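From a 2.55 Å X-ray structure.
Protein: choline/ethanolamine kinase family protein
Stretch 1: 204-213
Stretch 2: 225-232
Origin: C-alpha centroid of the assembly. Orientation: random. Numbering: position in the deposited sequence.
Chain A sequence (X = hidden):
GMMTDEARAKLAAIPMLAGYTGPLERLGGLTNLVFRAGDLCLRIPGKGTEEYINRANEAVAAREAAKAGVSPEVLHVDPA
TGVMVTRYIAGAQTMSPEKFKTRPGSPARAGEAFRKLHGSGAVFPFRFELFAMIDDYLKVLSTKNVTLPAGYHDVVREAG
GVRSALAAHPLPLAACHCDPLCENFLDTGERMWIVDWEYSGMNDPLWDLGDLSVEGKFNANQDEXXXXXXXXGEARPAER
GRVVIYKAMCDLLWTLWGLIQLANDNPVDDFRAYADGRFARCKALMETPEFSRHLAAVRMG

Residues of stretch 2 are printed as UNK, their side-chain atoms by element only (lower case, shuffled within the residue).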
# COMPACT_ATOMS: atom_id res chain seq x y z
N ASP A 204 -0.34 8.12 -9.99
CA ASP A 204 -1.58 7.86 -10.71
C ASP A 204 -2.54 7.26 -9.68
O ASP A 204 -2.27 6.18 -9.18
CB ASP A 204 -1.31 6.85 -11.82
CG ASP A 204 -2.51 6.58 -12.68
OD1 ASP A 204 -3.64 6.94 -12.29
OD2 ASP A 204 -2.29 5.96 -13.75
N PRO A 205 -3.64 7.97 -9.37
CA PRO A 205 -4.57 7.53 -8.35
C PRO A 205 -4.99 6.08 -8.48
O PRO A 205 -5.24 5.44 -7.46
CB PRO A 205 -5.80 8.44 -8.59
CG PRO A 205 -5.59 9.07 -9.91
CD PRO A 205 -4.12 9.20 -10.02
N LEU A 206 -5.06 5.56 -9.70
CA LEU A 206 -5.47 4.18 -9.90
C LEU A 206 -4.42 3.15 -9.50
O LEU A 206 -4.68 1.93 -9.53
CB LEU A 206 -5.95 3.95 -11.35
CG LEU A 206 -7.13 4.83 -11.74
CD1 LEU A 206 -7.80 4.33 -13.00
CD2 LEU A 206 -8.14 4.96 -10.58
N TRP A 207 -3.23 3.61 -9.13
CA TRP A 207 -2.24 2.68 -8.61
C TRP A 207 -2.73 2.14 -7.26
O TRP A 207 -2.58 0.95 -6.97
CB TRP A 207 -0.89 3.34 -8.40
CG TRP A 207 -0.04 2.54 -7.50
CD1 TRP A 207 -0.01 2.60 -6.14
CD2 TRP A 207 0.90 1.54 -7.89
NE1 TRP A 207 0.90 1.69 -5.65
CE2 TRP A 207 1.48 1.04 -6.70
CE3 TRP A 207 1.32 1.03 -9.12
CZ2 TRP A 207 2.44 0.05 -6.71
CZ3 TRP A 207 2.28 0.04 -9.13
CH2 TRP A 207 2.83 -0.45 -7.93
N ASP A 208 -3.31 3.03 -6.46
CA ASP A 208 -3.85 2.67 -5.16
C ASP A 208 -4.93 1.61 -5.28
O ASP A 208 -4.94 0.62 -4.52
CB ASP A 208 -4.42 3.91 -4.43
CG ASP A 208 -3.34 4.73 -3.71
OD1 ASP A 208 -2.15 4.30 -3.68
OD2 ASP A 208 -3.69 5.78 -3.13
N LEU A 209 -5.85 1.82 -6.22
CA LEU A 209 -6.94 0.86 -6.47
C LEU A 209 -6.38 -0.48 -6.92
O LEU A 209 -6.78 -1.52 -6.41
CB LEU A 209 -7.97 1.38 -7.49
CG LEU A 209 -9.00 2.36 -6.87
CD1 LEU A 209 -8.37 3.65 -6.33
CD2 LEU A 209 -10.10 2.73 -7.85
N GLY A 210 -5.42 -0.44 -7.84
CA GLY A 210 -4.83 -1.70 -8.33
C GLY A 210 -4.09 -2.45 -7.24
O GLY A 210 -4.15 -3.69 -7.14
N ASP A 211 -3.38 -1.70 -6.40
CA ASP A 211 -2.58 -2.28 -5.34
C ASP A 211 -3.45 -2.97 -4.30
O ASP A 211 -3.20 -4.12 -3.93
CB ASP A 211 -1.72 -1.22 -4.69
CG ASP A 211 -0.58 -1.79 -3.84
OD1 ASP A 211 -0.80 -2.56 -2.89
OD2 ASP A 211 0.57 -1.42 -4.09
N LEU A 212 -4.48 -2.28 -3.85
CA LEU A 212 -5.41 -2.87 -2.89
C LEU A 212 -6.02 -4.13 -3.45
O LEU A 212 -6.09 -5.14 -2.76
CB LEU A 212 -6.52 -1.88 -2.55
CG LEU A 212 -7.66 -2.38 -1.68
CD1 LEU A 212 -7.08 -3.17 -0.50
CD2 LEU A 212 -8.52 -1.17 -1.21
N SER A 213 -6.46 -4.08 -4.71
CA SER A 213 -7.09 -5.24 -5.34
C SER A 213 -6.20 -6.48 -5.30
O SER A 213 -6.67 -7.55 -4.91
CB SER A 213 -7.45 -4.94 -6.80
OG SER A 213 -8.18 -6.00 -7.38
N UNK A 225 -17.28 -3.08 -7.20
CA UNK A 225 -17.76 -2.37 -6.05
C UNK A 225 -16.77 -1.26 -5.64
O UNK A 225 -17.20 -0.17 -5.30
c UNK A 225 -18.03 -3.34 -4.89
c UNK A 225 -18.81 -2.70 -3.77
o UNK A 225 -18.46 -2.89 -1.45
o UNK A 225 -18.96 -4.72 -2.54
c UNK A 225 -18.74 -3.50 -2.50
N UNK A 226 -15.47 -1.56 -5.71
CA UNK A 226 -14.39 -0.60 -5.37
C UNK A 226 -14.39 0.59 -6.32
O UNK A 226 -14.40 1.73 -5.90
c UNK A 226 -10.52 -1.30 -5.73
c UNK A 226 -13.03 -1.31 -5.46
c UNK A 226 -11.74 -0.49 -5.30
c UNK A 226 -11.56 0.07 -3.84
N UNK A 227 -14.38 0.30 -7.62
CA UNK A 227 -14.31 1.35 -8.62
C UNK A 227 -15.58 2.19 -8.66
O UNK A 227 -15.52 3.43 -8.77
c UNK A 227 -13.59 -1.96 -11.93
se UNK A 227 -12.06 -0.59 -11.78
c UNK A 227 -14.00 0.74 -10.00
c UNK A 227 -12.59 0.18 -10.06
N UNK A 228 -16.72 1.53 -8.55
CA UNK A 228 -17.98 2.25 -8.58
C UNK A 228 -18.03 3.23 -7.42
O UNK A 228 -18.46 4.35 -7.61
c UNK A 228 -22.46 0.76 -10.86
n UNK A 228 -23.08 1.94 -10.77
n UNK A 228 -22.50 0.08 -12.00
c UNK A 228 -20.54 1.95 -8.50
c UNK A 228 -21.66 0.91 -8.50
c UNK A 228 -19.16 1.28 -8.54
n UNK A 228 -21.79 0.26 -9.81
N UNK A 229 -17.60 2.81 -6.23
CA UNK A 229 -17.62 3.68 -5.06
C UNK A 229 -16.60 4.78 -5.22
O UNK A 229 -16.82 5.90 -4.78
c UNK A 229 -17.35 2.90 -3.77
N UNK A 230 -15.48 4.45 -5.85
CA UNK A 230 -14.40 5.42 -6.06
C UNK A 230 -14.74 6.52 -7.06
O UNK A 230 -14.50 7.70 -6.78
c UNK A 230 -10.27 7.18 -5.92
c UNK A 230 -11.64 6.05 -8.05
c UNK A 230 -11.29 6.26 -5.70
c UNK A 230 -9.92 7.50 -7.23
c UNK A 230 -13.11 4.72 -6.51
c UNK A 230 -11.98 5.67 -6.76
c UNK A 230 -10.60 6.95 -8.29
o UNK A 230 -8.91 8.40 -7.49
N UNK A 231 -15.28 6.13 -8.21
CA UNK A 231 -15.56 7.03 -9.33
C UNK A 231 -16.90 7.72 -9.26
O UNK A 231 -17.12 8.69 -9.98
c UNK A 231 -11.68 4.95 -11.99
c UNK A 231 -13.15 6.72 -11.26
c UNK A 231 -13.95 4.48 -11.39
c UNK A 231 -15.55 6.26 -10.64
c UNK A 231 -11.89 6.29 -11.70
c UNK A 231 -12.72 4.05 -11.83
c UNK A 231 -14.18 5.80 -11.09
N UNK A 232 -17.81 7.20 -8.45
CA UNK A 232 -19.16 7.78 -8.34
C UNK A 232 -19.99 7.33 -9.52
O UNK A 232 -20.99 7.98 -9.88

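Position 225 lies in a helix that begins earlier in the chain. Its side chain has three carbons, the third carrying two oxygens. It does not reach stretch 1. The group is a carboxylate on a two-carbon stem, so the residue is Glu225. One carboxylate oxygen is hydrogen-bonded elsewhere in the structure.

Position 226 has four side-chain carbons, forked at the second. Its CA-to-CB bond points toward stretch 1. One branch end lies against Leu209, the other near Leu212. The fork one carbon beyond CB identifies Leu226. Leu226 CD2 lies 3.8 Å from Leu209 O and 4.1 Å from Leu209 CB. Leu226 CD1 lies 4.2 Å from Leu212 CD2. The CA atoms of Leu209 and Leu226 are 7.7 Å apart, the nearest such pair between the stretches.

Position 227 has two carbons, a selenium and a final carbon, with no branch. CB points sideways and the end of the chain leads away from stretch 1. Contact with Leu209 is made partway along, at the second carbon. This is methionine in its selenomethionine form, Met227. Met227 CG is 4.2 Å from Leu209 CD2.

Position 228 has three carbons, a nitrogen, then a carbon carrying two more nitrogens. It is exposed and out of reach of stretch 1. The terminal group is a guanidinium, so this is Arg228.

Position 229 has one side-chain carbon and nothing beyond it. It is also out of reach. It is Ala229.

Position 230 has one carbon, then a six-carbon ring bearing one oxygen. CB points toward stretch 1. The ring lies against Leu209 and Leu206, and the oxygen comes close to Pro205. The oxygen sits across the ring from the attachment point, which makes this Tyr230. Leu209 CD1 lies over one ring face, 4.0 Å from the Tyr230 ring centroid and 11° off the normal, a CH-pi contact. Leu209 CD2 is 3.7 Å from Tyr230 CD2, and Leu206 CD2 is 3.9 Å from Tyr230 CE2. The hydroxyl OH of Tyr230 comes within 3.3 Å of Pro205 CB. This carbon offers OH no hydrogen-bond partner; OH is satisfied elsewhere in the structure.

Position 231 has one carbon and a six-carbon ring without oxygen. CB points sideways, but the ring end comes nearer and meets Leu206. It is Phe231. Phe231 CZ lies 3.8 Å from Leu206 CD2. The residue also touches a crystal neighbour.

Position 232 has no side-chain atoms, so it is Gly232. It is the first residue to leave helical phi/psi. Its phi of 79° is a value glycine adopts readily.

The two helices run nearly antiparallel, at 155°, with axes 11.1 Å apart at closest approach. No hydrogen bond crosses between the stretches; the contact is made by packing and buries 356 Å² in total. Leu209 has the most surface covered by the other stretch and touches Leu226, Met227 and Tyr230. Leu226 and Tyr230 are four residues apart, about one helical turn, so both can face stretch 1. Because the helices run in opposing directions, Leu226 meets Leu212, while Tyr230 reaches back to Leu206 and Pro205. Near that start of stretch 1, Asp204 OD1 caps the turn, accepting from Leu206 N at 3.3 Å.

Stretch 2, residues 225-232: ELMRAYFG
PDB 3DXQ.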